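Local structure of citryl-spermidine/3,4-dihydroxybenzoyl-citryl-spermidine:spermidine ligase (3TO3) at residues V113-T116 / K117-F121; I214-E218 / V219-K223; G409-N412 / W413-L417; N489-M492 / N493-F496. The protein catalyses the ATP-dependent condensation of spermidine with citryl-spermidine intermediates in the biosynthesis of petrobactin, a siderophore that serves iron acquisition and virulence in Bacillus anthracis. All coordinates share one frame; numbering follows the deposited sequence.

Interaction 1: V113-T116 / K117-F121; sequences VEQT and KLDSF
Glu114 sits at the N-cap of helix 115-138, and its carbonyl O receives Leu118 N at 2.8 Å with an almost straight N-H...O angle of 173°; the same i to i+4 pattern repeats from Gln115 to Asp119 and, at greater length, from Thr116 to Ser120. On the outer side of this first turn, Gln115 NE2 reaches Asp119 OD1 at 3.1 Å. Asp119 OD1 lies in the amide plane of Gln115, but the amide nitrogen stands above the carboxylate plane and the bond is bent, at 140°. Gln115 gets there because CG stands anti to the backbone N (chi1 -172°) and the chain then folds back at chi2. On the other side, Val113 CG2 meets Leu118 CD2 at 4.0 Å, the two side chains at about a right angle. Lys117 CG rests against Glu114 CG at 3.5 Å, a contact of methylenes and not of charges. A water bridges Thr116 O and Ser120 OG. The helix start thus divides by chemistry: the polar Gln115–Asp119 pair keeps to the accessible side, whereas Leu118 is buried and Val113 partly so, both packing on Phe108 of helix 100-110.

Interaction 2: I214-E218 / V219-K223; sequences ILKSE and VGERK
Leu215 and Val219 lie side by side one helical turn apart, pointing the same way, with Leu215 CD2 and Val219 CG2 4.0 Å from each other. This is the close-packed side of the contact. Val219 CB also sits 3.5 Å from Leu215 O, the carbonyl that accepts Val219 N at 3.1 Å, and both side chains are buried. The next bond, from Gly220 N to Lys216 O, is shorter at 2.8 Å but clearly bent, with an N-H...O angle of 132°, as the chain is already leaving the helix. Gly220 has a positive phi of 100°, where a CB would press on the preceding carbonyl O; it ends one helix and serves as N-cap of the next, so the change of direction takes a single residue.

The outer side is looser. Lys216 crosses Glu221 at about a right angle, its chain bent at chi2 (-76°), which turns the amine toward Glu221. Lys216 NZ comes to 3.5 Å from Glu221 CG but stays 3.8 Å from Glu221 OE2, a long salt bridge between two exposed side chains. Gly220 thus joins helices 208-219 and 221-232, ending one and capping the other. Leu224 and Tyr227 of the second helix pack on Leu215 and Val219 respectively, whereas on the first helix Ile214 packs on Phe350 and Ser351 of strand 345-355, and Glu218, salt-bridged to Arg295, lies against Trp370 of strand 367-371.

Interaction 3: G409-N412 / W413-L417; sequences GIEN and WLRLL
Trp413 N donates to the carbonyl O of Gly409, the N-cap residue, at 3.1 Å, which closes the first turn of helix 410-432; Gly409, with positive phi, also ends the preceding helix 402-408. The Trp413 side chain leads away from this turn into a buried setting formed by Trp404, Leu405 and Tyr408, and its NE1 is hydrogen-bonded to Gly450 O. Leu414 follows, its N hydrogen-bonded to Ile410 O at 2.9 Å and its side chain turned to Phe535 and Ile538 of helix 532-547. Arg415 repeats the backbone bond to Glu411 O and adds an i to i+4 salt bridge, the two side chains running alongside each other. A single oxygen, Glu411 OE1, takes both Arg415 NE at 3.0 Å, on its anti lone pair, and Arg415 NH2 at 3.2 Å, with the carboxylate and guanidinium planes 50° apart. Glu541 and Glu542 of helix 532-547 hold NH2 and NH1, so three carboxylates share one guanidinium, which would probably keep the arginine charged. Leu416 N reaches Asn412 O at 3.1 Å, and Leu416 CD1 lies 3.4 Å from that same oxygen. Leu417 closes the segment, its N donating to Trp413 O at 2.9 Å.

Interaction 4: N489-M492 / N493-F496; sequences NGKM and NDFF
Lys491 and Asp494 meet across a type II beta turn that runs from one to the other, with Met492 (selenomethionine in the crystal) and Asn493 at its corners; Asn493, at the third position, has the positive phi (84°) characteristic of this turn. Asp494 N donates to Lys491 O at 3.0 Å, the bond that closes the turn, although the place of that oxygen is less certain. A second link is firmer: Lys491 N donates to Asp494 OD2 at 3.1 Å, nearly straight at 165°, approaching from well above the carboxylate plane.

The Lys491 and Asp494 side chains cross at about a right angle. Lys491 CB is 4.0 Å from Asp494 OD2. CG, set between the backbone N and the carbonyl carbon (chi1 76°), comes nearest, 3.2 Å from Asp494 OD1 and almost as close to OD2. CD remains beside both oxygens, 3.7 Å from Asp494 OD1, and CE has moved out to 3.9 Å from that atom. The chain, bent at each later torsion, then brings NZ back to 3.4 Å from Asp494 OD1, a salt bridge with a weak hydrogen bond. The lysine therefore meets the acid mostly through its methylenes, and the backbone N-H gives the carboxylate its firmer bond.

Just before the turn in sequence, Gly490 CA meets the edge of the Phe495 ring, 3.7 Å from Phe495 CE1. The loop joins helix 485-488 to strand 497-498: Phe495 meets Tyr487 edge-to-face and also Tyr316, Asn493 OD1 accepts from Asp499 N, and Phe496 is buried against Ser320 and Ile324 of helix 315-333.

All four contacts are local, and they are spread over the chain without touching; the nearest pair, interactions 1 and 4, still lies about 17 Å apart at closest atoms. Interactions 1 and 3 both build the first turn of a long helix, but the former is a surface start with an amide–carboxylate bond, whereas the latter is partly buried and its charges reach a second helix. Interaction 2 is also partly buried and, like interaction 3, uses a glycine of positive phi between two helices, yet its salt bridge is long and exposed. Interaction 4 has no regular helix or strand: a surface turn in which a backbone N-H, more than the lysine amine, secures the acid.

Interaction 1: V113-T116 / K117-F121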
loop_
_atom_site.group_PDB
_atom_site.type_symbol
_atom_site.label_atom_id
_atom_site.label_comp_id
_atom_site.label_asym_id
_atom_site.label_seq_id
_atom_site.Cartn_x
_atom_site.Cartn_y
_atom_site.Cartn_z
ATOM N N VAL B 113 -10.531 20.462 -5.563
ATOM C CA VAL B 113 -10.753 19.020 -5.656
ATOM C C VAL B 113 -10.662 18.351 -4.276
ATOM O O VAL B 113 -10.368 19.004 -3.293
ATOM C CB VAL B 113 -9.792 18.337 -6.671
ATOM C CG1 VAL B 113 -10.129 18.759 -8.113
ATOM C CG2 VAL B 113 -8.325 18.641 -6.348
ATOM N N GLU B 114 -10.915 17.047 -4.206
ATOM C CA GLU B 114 -10.729 16.338 -2.951
ATOM C C GLU B 114 -9.240 16.014 -2.807
ATOM O O GLU B 114 -8.659 15.281 -3.616
ATOM C CB GLU B 114 -11.619 15.079 -2.889
ATOM C CG GLU B 114 -11.406 14.209 -1.657
ATOM C CD GLU B 114 -11.777 14.918 -0.359
ATOM O OE1 GLU B 114 -12.762 15.696 -0.378
ATOM O OE2 GLU B 114 -11.086 14.695 0.674
ATOM N N GLN B 115 -8.648 16.571 -1.757
ATOM C CA GLN B 115 -7.215 16.496 -1.487
ATOM C C GLN B 115 -6.718 15.069 -1.492
ATOM O O GLN B 115 -5.731 14.735 -2.130
ATOM C CB GLN B 115 -6.927 17.076 -0.104
ATOM C CG GLN B 115 -5.446 17.216 0.165
ATOM C CD GLN B 115 -4.771 18.051 -0.900
ATOM O OE1 GLN B 115 -5.166 19.195 -1.140
ATOM N NE2 GLN B 115 -3.767 17.476 -1.570
ATOM N N THR B 116 -7.420 14.245 -0.731
ATOM C CA THR B 116 -7.221 12.815 -0.707
ATOM C C THR B 116 -7.176 12.188 -2.112
ATOM O O THR B 116 -6.262 11.433 -2.424
ATOM C CB THR B 116 -8.354 12.172 0.109
ATOM O OG1 THR B 116 -7.896 11.963 1.441
ATOM C CG2 THR B 116 -8.788 10.851 -0.489
ATOM N N LYS B 117 -8.160 12.488 -2.952
ATOM C CA LYS B 117 -8.183 11.907 -4.287
ATOM C C LYS B 117 -7.018 12.474 -5.092
ATOM O O LYS B 117 -6.333 11.728 -5.772
ATOM C CB LYS B 117 -9.523 12.147 -4.985
ATOM C CG LYS B 117 -10.742 11.780 -4.140
ATOM C CD LYS B 117 -11.103 10.315 -4.293
ATOM C CE LYS B 117 -11.532 10.030 -5.717
ATOM N NZ LYS B 117 -11.953 8.621 -5.986
ATOM N N LEU B 118 -6.780 13.782 -4.978
ATOM C CA LEU B 118 -5.628 14.423 -5.628
ATOM C C LEU B 118 -4.284 13.734 -5.314
ATOM O O LEU B 118 -3.488 13.469 -6.197
ATOM C CB LEU B 118 -5.543 15.890 -5.210
ATOM C CG LEU B 118 -4.426 16.679 -5.906
ATOM C CD1 LEU B 118 -4.591 16.548 -7.420
ATOM C CD2 LEU B 118 -4.431 18.155 -5.492
ATOM N N ASP B 119 -4.030 13.445 -4.045
ATOM C CA ASP B 119 -2.800 12.747 -3.683
ATOM C C ASP B 119 -2.663 11.368 -4.351
ATOM O O ASP B 119 -1.615 11.066 -4.908
ATOM C CB ASP B 119 -2.685 12.623 -2.158
ATOM C CG ASP B 119 -2.627 13.992 -1.462
ATOM O OD1 ASP B 119 -2.012 14.932 -2.042
ATOM O OD2 ASP B 119 -3.201 14.118 -0.341
ATOM N N SER B 120 -3.691 10.520 -4.273
ATOM C CA SER B 120 -3.648 9.236 -4.980
ATOM C C SER B 120 -3.389 9.374 -6.477
ATOM O O SER B 120 -2.594 8.643 -7.063
ATOM C CB SER B 120 -4.959 8.492 -4.777
ATOM O OG SER B 120 -5.056 8.173 -3.413
ATOM N N PHE B 121 -4.084 10.314 -7.091
ATOM C CA PHE B 121 -3.960 10.545 -8.519
ATOM C C PHE B 121 -2.532 10.952 -8.880
ATOM O O PHE B 121 -1.959 10.424 -9.838
ATOM C CB PHE B 121 -4.970 11.605 -8.956
ATOM C CG PHE B 121 -5.053 11.805 -10.442
ATOM C CD1 PHE B 121 -5.114 10.719 -11.305
ATOM C CD2 PHE B 121 -5.112 13.076 -10.971
ATOM C CE1 PHE B 121 -5.213 10.900 -12.684
ATOM C CE2 PHE B 121 -5.203 13.275 -12.342
ATOM C CZ PHE B 121 -5.271 12.176 -13.201
HETATM O O HOH W 1 -4.304 9.533 -0.801
#

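Interaction 2: I214-E218 / V219-K223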
loop_
_atom_site.group_PDB
_atom_site.type_symbol
_atom_site.label_atom_id
_atom_site.label_comp_id
_atom_site.label_asym_id
_atom_site.label_seq_id
_atom_site.Cartn_x
_atom_site.Cartn_y
_atom_site.Cartn_z
ATOM N N ILE B 214 -12.721 -29.480 -17.596
ATOM C CA ILE B 214 -11.619 -28.539 -17.770
ATOM C C ILE B 214 -10.447 -28.750 -16.803
ATOM O O ILE B 214 -9.304 -28.557 -17.179
ATOM C CB ILE B 214 -12.123 -27.088 -17.682
ATOM C CG1 ILE B 214 -11.723 -26.336 -18.934
ATOM C CG2 ILE B 214 -11.553 -26.377 -16.463
ATOM C CD1 ILE B 214 -10.374 -25.666 -18.807
ATOM N N LEU B 215 -10.724 -29.154 -15.572
ATOM C CA LEU B 215 -9.669 -29.616 -14.662
ATOM C C LEU B 215 -8.910 -30.846 -15.165
ATOM O O LEU B 215 -7.723 -31.003 -14.891
ATOM C CB LEU B 215 -10.255 -30.009 -13.314
ATOM C CG LEU B 215 -10.521 -28.966 -12.258
ATOM C CD1 LEU B 215 -10.609 -29.715 -10.956
ATOM C CD2 LEU B 215 -9.404 -27.949 -12.223
ATOM N N LYS B 216 -9.600 -31.748 -15.851
ATOM C CA LYS B 216 -8.910 -32.901 -16.397
ATOM C C LYS B 216 -7.725 -32.377 -17.188
ATOM O O LYS B 216 -6.578 -32.682 -16.862
ATOM C CB LYS B 216 -9.827 -33.701 -17.320
ATOM C CG LYS B 216 -10.820 -34.610 -16.604
ATOM C CD LYS B 216 -10.161 -35.876 -16.063
ATOM C CE LYS B 216 -11.181 -37.010 -15.844
ATOM N NZ LYS B 216 -10.563 -38.291 -15.349
ATOM N N SER B 217 -8.010 -31.519 -18.168
ATOM C CA SER B 217 -7.012 -31.030 -19.116
ATOM C C SER B 217 -5.996 -30.097 -18.483
ATOM O O SER B 217 -4.816 -30.156 -18.776
ATOM C CB SER B 217 -7.715 -30.258 -20.226
ATOM O OG SER B 217 -9.015 -30.763 -20.457
ATOM N N GLU B 218 -6.459 -29.208 -17.626
ATOM C CA GLU B 218 -5.586 -28.157 -17.137
ATOM C C GLU B 218 -4.569 -28.643 -16.099
ATOM O O GLU B 218 -3.436 -28.172 -16.074
ATOM C CB GLU B 218 -6.406 -26.957 -16.623
ATOM C CG GLU B 218 -7.183 -26.274 -17.723
ATOM C CD GLU B 218 -6.259 -25.840 -18.867
ATOM O OE1 GLU B 218 -5.303 -25.063 -18.597
ATOM O OE2 GLU B 218 -6.467 -26.299 -20.019
ATOM N N VAL B 219 -5.004 -29.487 -15.174
ATOM C CA VAL B 219 -4.099 -30.168 -14.248
ATOM C C VAL B 219 -3.459 -31.476 -14.764
ATOM O O VAL B 219 -2.250 -31.689 -14.642
ATOM C CB VAL B 219 -4.847 -30.433 -12.942
ATOM C CG1 VAL B 219 -3.882 -30.833 -11.848
ATOM C CG2 VAL B 219 -5.641 -29.185 -12.548
ATOM N N GLY B 220 -4.278 -32.325 -15.382
ATOM C CA GLY B 220 -3.889 -33.666 -15.758
ATOM C C GLY B 220 -4.412 -34.685 -14.759
ATOM O O GLY B 220 -4.474 -34.398 -13.570
ATOM N N GLU B 221 -4.760 -35.883 -15.214
ATOM C CA GLU B 221 -5.305 -36.863 -14.284
ATOM C C GLU B 221 -4.254 -37.281 -13.280
ATOM O O GLU B 221 -4.572 -37.533 -12.124
ATOM C CB GLU B 221 -5.828 -38.115 -14.991
ATOM C CG GLU B 221 -7.140 -37.947 -15.707
ATOM C CD GLU B 221 -6.946 -37.567 -17.153
ATOM O OE1 GLU B 221 -5.944 -36.879 -17.453
ATOM O OE2 GLU B 221 -7.787 -37.968 -17.990
ATOM N N ARG B 222 -3.004 -37.364 -13.725
ATOM C CA ARG B 222 -1.948 -37.868 -12.864
ATOM C C ARG B 222 -1.726 -36.895 -11.718
ATOM O O ARG B 222 -1.707 -37.293 -10.542
ATOM C CB ARG B 222 -0.647 -38.084 -13.641
ATOM C CG ARG B 222 0.438 -38.853 -12.871
ATOM C CD ARG B 222 1.781 -38.781 -13.598
ATOM N NE ARG B 222 2.341 -40.100 -13.907
ATOM C CZ ARG B 222 3.259 -40.329 -14.848
ATOM N NH1 ARG B 222 3.722 -39.325 -15.592
ATOM N NH2 ARG B 222 3.712 -41.565 -15.049
ATOM N N LYS B 223 -1.567 -35.620 -12.073
ATOM C CA LYS B 223 -1.316 -34.574 -11.095
ATOM C C LYS B 223 -2.505 -34.451 -10.146
ATOM O O LYS B 223 -2.335 -34.398 -8.926
ATOM C CB LYS B 223 -1.049 -33.243 -11.791
ATOM C CG LYS B 223 0.284 -32.628 -11.427
ATOM C CD LYS B 223 0.137 -31.136 -11.148
ATOM C CE LYS B 223 1.052 -30.277 -12.027
ATOM N NZ LYS B 223 2.483 -30.727 -11.975
#

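Interaction 3: G409-N412 / W413-L417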
loop_
_atom_site.group_PDB
_atom_site.type_symbol
_atom_site.label_atom_id
_atom_site.label_comp_id
_atom_site.label_asym_id
_atom_site.label_seq_id
_atom_site.Cartn_x
_atom_site.Cartn_y
_atom_site.Cartn_z
ATOM N N GLY B 409 -3.931 0.547 -49.721
ATOM C CA GLY B 409 -4.509 1.880 -49.838
ATOM C C GLY B 409 -5.303 2.182 -48.575
ATOM O O GLY B 409 -5.859 1.286 -47.957
ATOM N N ILE B 410 -5.375 3.449 -48.207
ATOM C CA ILE B 410 -5.942 3.835 -46.941
ATOM C C ILE B 410 -7.444 3.710 -46.935
ATOM O O ILE B 410 -8.021 3.097 -46.028
ATOM C CB ILE B 410 -5.555 5.281 -46.579
ATOM C CG1 ILE B 410 -4.064 5.375 -46.298
ATOM C CG2 ILE B 410 -6.333 5.773 -45.382
ATOM C CD1 ILE B 410 -3.636 6.752 -45.781
ATOM N N GLU B 411 -8.082 4.306 -47.931
ATOM C CA GLU B 411 -9.527 4.264 -47.985
ATOM C C GLU B 411 -10.000 2.812 -48.072
ATOM O O GLU B 411 -10.918 2.430 -47.364
ATOM C CB GLU B 411 -10.095 5.084 -49.140
ATOM C CG GLU B 411 -11.629 5.105 -49.144
ATOM C CD GLU B 411 -12.246 5.839 -50.334
ATOM O OE1 GLU B 411 -13.433 5.583 -50.618
ATOM O OE2 GLU B 411 -11.569 6.670 -50.983
ATOM N N ASN B 412 -9.369 1.996 -48.911
ATOM C CA ASN B 412 -9.799 0.600 -49.000
ATOM C C ASN B 412 -9.624 -0.160 -47.708
ATOM O O ASN B 412 -10.455 -0.996 -47.363
ATOM C CB ASN B 412 -9.080 -0.172 -50.110
ATOM C CG ASN B 412 -9.341 0.403 -51.459
ATOM O OD1 ASN B 412 -10.360 1.069 -51.667
ATOM N ND2 ASN B 412 -8.414 0.178 -52.395
ATOM N N TRP B 413 -8.521 0.101 -47.018
ATOM C CA TRP B 413 -8.231 -0.621 -45.793
ATOM C C TRP B 413 -9.236 -0.203 -44.719
ATOM O O TRP B 413 -9.782 -1.034 -44.015
ATOM C CB TRP B 413 -6.795 -0.355 -45.331
ATOM C CG TRP B 413 -6.362 -1.217 -44.181
ATOM C CD1 TRP B 413 -5.800 -2.465 -44.256
ATOM C CD2 TRP B 413 -6.476 -0.913 -42.791
ATOM N NE1 TRP B 413 -5.547 -2.948 -43.002
ATOM C CE2 TRP B 413 -5.947 -2.015 -42.080
ATOM C CE3 TRP B 413 -6.962 0.195 -42.075
ATOM C CZ2 TRP B 413 -5.903 -2.053 -40.679
ATOM C CZ3 TRP B 413 -6.922 0.168 -40.708
ATOM C CH2 TRP B 413 -6.388 -0.952 -40.015
ATOM N N LEU B 414 -9.495 1.091 -44.618
ATOM C CA LEU B 414 -10.427 1.602 -43.614
ATOM C C LEU B 414 -11.861 1.105 -43.864
ATOM O O LEU B 414 -12.559 0.729 -42.933
ATOM C CB LEU B 414 -10.366 3.129 -43.564
ATOM C CG LEU B 414 -11.292 3.865 -42.608
ATOM C CD1 LEU B 414 -11.059 3.453 -41.140
ATOM C CD2 LEU B 414 -11.127 5.357 -42.803
ATOM N N ARG B 415 -12.298 1.067 -45.117
ATOM C CA ARG B 415 -13.601 0.486 -45.407
ATOM C C ARG B 415 -13.694 -0.995 -45.018
ATOM O O ARG B 415 -14.648 -1.402 -44.356
ATOM C CB ARG B 415 -13.947 0.635 -46.870
ATOM C CG ARG B 415 -14.108 2.061 -47.285
ATOM C CD ARG B 415 -14.679 2.120 -48.692
ATOM N NE ARG B 415 -14.955 3.500 -49.056
ATOM C CZ ARG B 415 -16.092 4.123 -48.766
ATOM N NH1 ARG B 415 -17.051 3.477 -48.116
ATOM N NH2 ARG B 415 -16.273 5.383 -49.131
ATOM N N LEU B 416 -12.722 -1.805 -45.435
ATOM C CA LEU B 416 -12.731 -3.200 -44.984
ATOM C C LEU B 416 -12.756 -3.309 -43.479
ATOM O O LEU B 416 -13.424 -4.190 -42.956
ATOM C CB LEU B 416 -11.544 -3.976 -45.505
ATOM C CG LEU B 416 -11.741 -4.305 -46.965
ATOM C CD1 LEU B 416 -10.382 -4.355 -47.700
ATOM C CD2 LEU B 416 -12.551 -5.605 -47.060
ATOM N N LEU B 417 -12.023 -2.431 -42.792
ATOM C CA LEU B 417 -11.915 -2.520 -41.352
ATOM C C LEU B 417 -13.287 -2.287 -40.730
ATOM O O LEU B 417 -13.749 -3.070 -39.912
ATOM C CB LEU B 417 -10.894 -1.509 -40.785
ATOM C CG LEU B 417 -10.801 -1.575 -39.255
ATOM C CD1 LEU B 417 -10.117 -2.884 -38.729
ATOM C CD2 LEU B 417 -10.114 -0.326 -38.690
#

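Interaction 4: N489-M492 / N493-F496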
loop_
_atom_site.group_PDB
_atom_site.type_symbol
_atom_site.label_atom_id
_atom_site.label_comp_id
_atom_site.label_asym_id
_atom_site.label_seq_id
_atom_site.Cartn_x
_atom_site.Cartn_y
_atom_site.Cartn_z
ATOM N N ASN B 489 -30.113 -9.228 -4.627
ATOM C CA ASN B 489 -30.355 -8.079 -3.753
ATOM C C ASN B 489 -30.127 -6.758 -4.486
ATOM O O ASN B 489 -30.333 -5.674 -3.925
ATOM C CB ASN B 489 -29.472 -8.141 -2.500
ATOM C CG ASN B 489 -29.686 -9.412 -1.683
ATOM O OD1 ASN B 489 -30.772 -9.988 -1.674
ATOM N ND2 ASN B 489 -28.643 -9.845 -0.985
ATOM N N GLY B 490 -29.708 -6.862 -5.744
ATOM C CA GLY B 490 -29.369 -5.699 -6.544
ATOM C C GLY B 490 -30.550 -4.985 -7.173
ATOM O O GLY B 490 -31.673 -5.503 -7.185
ATOM N N LYS B 491 -30.283 -3.803 -7.723
ATOM C CA LYS B 491 -31.323 -2.946 -8.286
ATOM C C LYS B 491 -31.072 -2.686 -9.780
ATOM O O LYS B 491 -29.975 -2.914 -10.292
ATOM C CB LYS B 491 -31.429 -1.623 -7.497
ATOM C CG LYS B 491 -30.312 -0.594 -7.773
ATOM C CD LYS B 491 -29.983 0.246 -6.523
ATOM C CE LYS B 491 -29.562 1.686 -6.868
ATOM N NZ LYS B 491 -28.080 1.927 -6.939
HETATM N N MSE B 492 -32.109 -2.252 -10.486
HETATM C CA MSE B 492 -31.997 -1.962 -11.909
HETATM C C MSE B 492 -30.873 -0.975 -12.245
HETATM O O MSE B 492 -30.697 0.049 -11.565
HETATM C CB MSE B 492 -33.325 -1.445 -12.463
HETATM C CG MSE B 492 -33.262 -1.061 -13.941
HETATM SE SE MSE B 492 -33.270 -2.568 -15.187
HETATM C CE MSE B 492 -33.186 -4.089 -13.952
ATOM N N ASN B 493 -30.137 -1.301 -13.311
ATOM C CA ASN B 493 -28.968 -0.548 -13.766
ATOM C C ASN B 493 -27.695 -0.928 -13.024
ATOM O O ASN B 493 -26.598 -0.494 -13.389
ATOM C CB ASN B 493 -29.194 0.966 -13.694
ATOM C CG ASN B 493 -30.152 1.463 -14.756
ATOM O OD1 ASN B 493 -30.303 0.841 -15.812
ATOM N ND2 ASN B 493 -30.808 2.589 -14.484
ATOM N N ASP B 494 -27.843 -1.748 -11.990
ATOM C CA ASP B 494 -26.696 -2.175 -11.194
ATOM C C ASP B 494 -25.734 -3.088 -11.965
ATOM O O ASP B 494 -24.518 -2.892 -11.944
ATOM C CB ASP B 494 -27.172 -2.869 -9.913
ATOM C CG ASP B 494 -27.356 -1.898 -8.751
ATOM O OD1 ASP B 494 -27.311 -0.658 -8.985
ATOM O OD2 ASP B 494 -27.549 -2.390 -7.603
ATOM N N PHE B 495 -26.284 -4.128 -12.584
ATOM C CA PHE B 495 -25.477 -5.045 -13.368
ATOM C C PHE B 495 -26.134 -5.460 -14.691
ATOM O O PHE B 495 -27.237 -6.022 -14.709
ATOM C CB PHE B 495 -25.129 -6.293 -12.557
ATOM C CG PHE B 495 -25.409 -6.179 -11.084
ATOM C CD1 PHE B 495 -26.691 -6.390 -10.584
ATOM C CD2 PHE B 495 -24.382 -5.915 -10.190
ATOM C CE1 PHE B 495 -26.953 -6.313 -9.211
ATOM C CE2 PHE B 495 -24.635 -5.838 -8.813
ATOM C CZ PHE B 495 -25.923 -6.039 -8.326
ATOM N N PHE B 496 -25.470 -5.135 -15.790
ATOM C CA PHE B 496 -25.749 -5.679 -17.128
ATOM C C PHE B 496 -27.013 -5.169 -17.787
ATOM O O PHE B 496 -27.065 -5.055 -19.002
ATOM C CB PHE B 496 -25.993 -7.202 -17.088
ATOM C CG PHE B 496 -24.808 -8.022 -16.720
ATOM C CD1 PHE B 496 -23.569 -7.763 -17.253
ATOM C CD2 PHE B 496 -24.951 -9.077 -15.836
ATOM C CE1 PHE B 496 -22.474 -8.529 -16.889
ATOM C CE2 PHE B 496 -23.874 -9.847 -15.477
ATOM C CZ PHE B 496 -22.627 -9.565 -15.998
#